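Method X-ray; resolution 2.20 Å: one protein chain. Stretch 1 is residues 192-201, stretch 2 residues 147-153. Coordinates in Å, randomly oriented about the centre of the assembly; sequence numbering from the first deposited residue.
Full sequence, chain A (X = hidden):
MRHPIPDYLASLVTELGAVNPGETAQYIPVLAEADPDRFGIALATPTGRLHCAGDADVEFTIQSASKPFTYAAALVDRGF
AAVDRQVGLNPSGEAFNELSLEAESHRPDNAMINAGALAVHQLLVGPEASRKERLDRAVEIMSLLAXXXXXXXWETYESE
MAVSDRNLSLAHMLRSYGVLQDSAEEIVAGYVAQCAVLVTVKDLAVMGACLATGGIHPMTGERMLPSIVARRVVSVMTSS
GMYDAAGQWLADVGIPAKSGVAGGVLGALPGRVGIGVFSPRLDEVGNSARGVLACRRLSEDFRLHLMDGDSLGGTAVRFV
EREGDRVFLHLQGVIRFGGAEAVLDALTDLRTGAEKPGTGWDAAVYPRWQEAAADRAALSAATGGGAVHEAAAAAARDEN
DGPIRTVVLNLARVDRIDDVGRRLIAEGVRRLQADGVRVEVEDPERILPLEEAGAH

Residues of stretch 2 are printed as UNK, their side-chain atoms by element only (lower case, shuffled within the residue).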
# COMPACT_ATOMS: atom_id res chain seq x y z
N VAL A 192 13.78 -28.44 1.08
CA VAL A 192 13.10 -29.20 0.04
C VAL A 192 11.78 -29.76 0.56
O VAL A 192 10.77 -29.76 -0.14
CB VAL A 192 13.98 -30.35 -0.49
CG1 VAL A 192 13.19 -31.22 -1.46
CG2 VAL A 192 15.22 -29.78 -1.19
N ALA A 193 11.79 -30.24 1.80
CA ALA A 193 10.60 -30.80 2.42
C ALA A 193 9.55 -29.69 2.58
O ALA A 193 8.36 -29.90 2.37
CB ALA A 193 10.94 -31.38 3.77
N GLN A 194 10.04 -28.52 2.94
CA GLN A 194 9.20 -27.34 3.12
C GLN A 194 8.47 -27.03 1.81
O GLN A 194 7.28 -26.70 1.81
CB GLN A 194 10.10 -26.18 3.53
CG GLN A 194 9.57 -24.78 3.31
CD GLN A 194 10.66 -23.74 3.50
OE1 GLN A 194 11.51 -23.87 4.39
NE2 GLN A 194 10.65 -22.70 2.67
N CYS A 195 9.19 -27.15 0.70
CA CYS A 195 8.64 -26.88 -0.62
C CYS A 195 7.68 -27.97 -1.09
O CYS A 195 6.85 -27.74 -1.97
CB CYS A 195 9.76 -26.76 -1.65
SG CYS A 195 10.77 -25.27 -1.49
N ALA A 196 7.81 -29.16 -0.50
CA ALA A 196 6.97 -30.29 -0.86
C ALA A 196 5.66 -30.32 -0.09
O ALA A 196 4.89 -31.27 -0.20
CB ALA A 196 7.73 -31.60 -0.65
N VAL A 197 5.41 -29.28 0.71
CA VAL A 197 4.17 -29.20 1.47
C VAL A 197 3.00 -29.04 0.49
O VAL A 197 3.05 -28.20 -0.40
CB VAL A 197 4.18 -28.02 2.46
CG1 VAL A 197 2.81 -27.86 3.10
CG2 VAL A 197 5.23 -28.25 3.52
N LEU A 198 1.96 -29.84 0.68
CA LEU A 198 0.78 -29.82 -0.17
C LEU A 198 -0.29 -28.80 0.20
O LEU A 198 -0.75 -28.75 1.35
CB LEU A 198 0.15 -31.22 -0.21
CG LEU A 198 0.96 -32.32 -0.90
CD1 LEU A 198 0.40 -33.70 -0.54
CD2 LEU A 198 0.94 -32.09 -2.41
N VAL A 199 -0.69 -28.00 -0.78
CA VAL A 199 -1.73 -27.00 -0.58
C VAL A 199 -2.58 -26.91 -1.84
O VAL A 199 -2.16 -27.36 -2.91
CB VAL A 199 -1.13 -25.59 -0.30
CG1 VAL A 199 -0.32 -25.62 0.99
CG2 VAL A 199 -0.28 -25.14 -1.48
N THR A 200 -3.76 -26.33 -1.70
CA THR A 200 -4.67 -26.13 -2.83
C THR A 200 -4.74 -24.63 -3.04
O THR A 200 -4.25 -23.85 -2.22
CB THR A 200 -6.09 -26.62 -2.51
OG1 THR A 200 -6.65 -25.79 -1.48
CG2 THR A 200 -6.08 -28.07 -2.05
N VAL A 201 -5.36 -24.22 -4.14
CA VAL A 201 -5.53 -22.81 -4.43
C VAL A 201 -6.20 -22.12 -3.24
O VAL A 201 -5.80 -21.01 -2.84
CB VAL A 201 -6.44 -22.61 -5.65
CG1 VAL A 201 -6.73 -21.15 -5.85
CG2 VAL A 201 -5.78 -23.19 -6.88
N UNK A 147 -5.30 -23.03 8.20
CA UNK A 147 -6.44 -23.43 9.01
C UNK A 147 -6.63 -24.93 9.09
O UNK A 147 -7.66 -25.40 9.56
N UNK A 148 -5.65 -25.70 8.62
CA UNK A 148 -5.73 -27.15 8.67
C UNK A 148 -4.35 -27.77 8.60
O UNK A 148 -3.42 -27.18 8.05
c UNK A 148 -6.60 -27.68 7.51
n UNK A 148 -5.33 -30.09 3.98
n UNK A 148 -6.33 -28.03 3.71
c UNK A 148 -6.94 -28.02 5.04
c UNK A 148 -5.95 -27.64 6.14
n UNK A 148 -5.05 -28.93 2.02
c UNK A 148 -5.57 -29.02 3.24
N UNK A 149 -4.20 -28.96 9.18
CA UNK A 149 -2.93 -29.67 9.18
C UNK A 149 -2.55 -30.04 7.75
O UNK A 149 -3.28 -30.75 7.07
c UNK A 149 -3.20 -30.68 11.52
c UNK A 149 -2.22 -31.45 14.38
n UNK A 149 -2.24 -31.29 15.70
c UNK A 149 -3.03 -30.94 10.03
n UNK A 149 -3.34 -31.79 13.73
n UNK A 149 -1.09 -31.27 13.71
c UNK A 149 -3.42 -31.98 12.29
N UNK A 150 -1.40 -29.55 7.30
CA UNK A 150 -0.93 -29.84 5.95
C UNK A 150 0.07 -31.00 5.99
O UNK A 150 0.64 -31.30 7.03
c UNK A 150 -0.26 -26.18 4.80
c UNK A 150 -2.31 -27.55 4.39
c UNK A 150 -1.11 -27.33 5.30
c UNK A 150 -0.26 -28.60 5.36
N UNK A 151 0.27 -31.64 4.84
CA UNK A 151 1.21 -32.75 4.75
C UNK A 151 2.21 -32.54 3.63
O UNK A 151 1.94 -31.82 2.67
c UNK A 151 0.45 -34.06 4.49
o UNK A 151 -0.52 -34.30 5.49
N UNK A 152 3.36 -33.19 3.75
CA UNK A 152 4.41 -33.10 2.75
C UNK A 152 4.24 -34.21 1.71
O UNK A 152 3.90 -35.34 2.06
c UNK A 152 6.00 -32.21 4.48
c UNK A 152 5.80 -33.27 3.40
c UNK A 152 6.89 -33.17 2.35
N UNK A 153 4.47 -33.89 0.44
CA UNK A 153 4.39 -34.89 -0.61
C UNK A 153 5.80 -35.47 -0.72
O UNK A 153 6.66 -34.94 -1.44
o UNK A 153 2.67 -35.55 -3.42
c UNK A 153 3.98 -34.25 -1.93
o UNK A 153 4.84 -35.81 -3.51
c UNK A 153 3.82 -35.28 -3.04
O HOH W 1 -1.70 -31.07 2.96

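Position 147 has no side-chain atoms, and nothing of stretch 1 comes near it. It follows a helix with phi at 89°, where a CB would jam against the carbonyl O of the residue before; this is Gly 147.

Position 148 carries three carbons, a nitrogen, then a carbon bearing two more nitrogens: a guanidinium on a long chain. Its CB points toward stretch 1, and one terminal nitrogen lies 4.3 Å from Thr 200 CG2. This is Arg 148. Its NH1 is 4.4 Å from Leu 198 O, too far to bond, and the group finds its hydrogen bonds just beyond the stretches.

Position 149 repeats those atoms, but its side chain is out of reach of stretch 1. Exposed and without a role in this contact, it is Arg 149.

Position 150 has four carbons, forked at the second, with CB pointing toward stretch 1. The CB lies 3.9 Å from Val 197 CG1. The fork after one methylene makes it Leu 150; its CD1 is 3.9 Å from Val 199 CG1, and its CD2 is 3.6 Å from Leu 198 O.

Position 151 has one carbon and one oxygen, and its CB stays 5.0 Å from Leu 198 CD1. This is Ser 151, which contributes through its backbone: its O accepts from Leu 198 N at 2.8 Å, nearly straight at 172°.

Position 152 has three carbons, forked at CB. One methyl touches Ala 196 CB at 3.5 Å. It is Val 152, whose CG1 makes that contact and also sits 3.6 Å from Ala 193 O, while its CG2 meets Val 197 CG2 at 4.1 Å.

Position 153 has two carbons, the second carrying two oxygens: a carboxylate. Its CB rests 3.7 Å from Leu 198 CG. This is Asp 153, at an N-cap position, its side chain capping a backbone N just past the stretch.

The rule here is backbone for register, side chains for fit. Asp 153 N donates to Ala 196 O at 2.7 Å. This bond and the one donated by Leu 198 N frame a single bridge pairing Val 197 with Val 152, their CA atoms 4.1 Å apart. Water 1 extends the link, accepting from Ser 151 N at 2.8 Å and donating to Leu 198 O at 3.0 Å. Around this frame, Leu 150 and Val 152 supply apolar packing against Ala 196, Val 197 and Val 199.

Stretch 2 147-153: GRRLSVD
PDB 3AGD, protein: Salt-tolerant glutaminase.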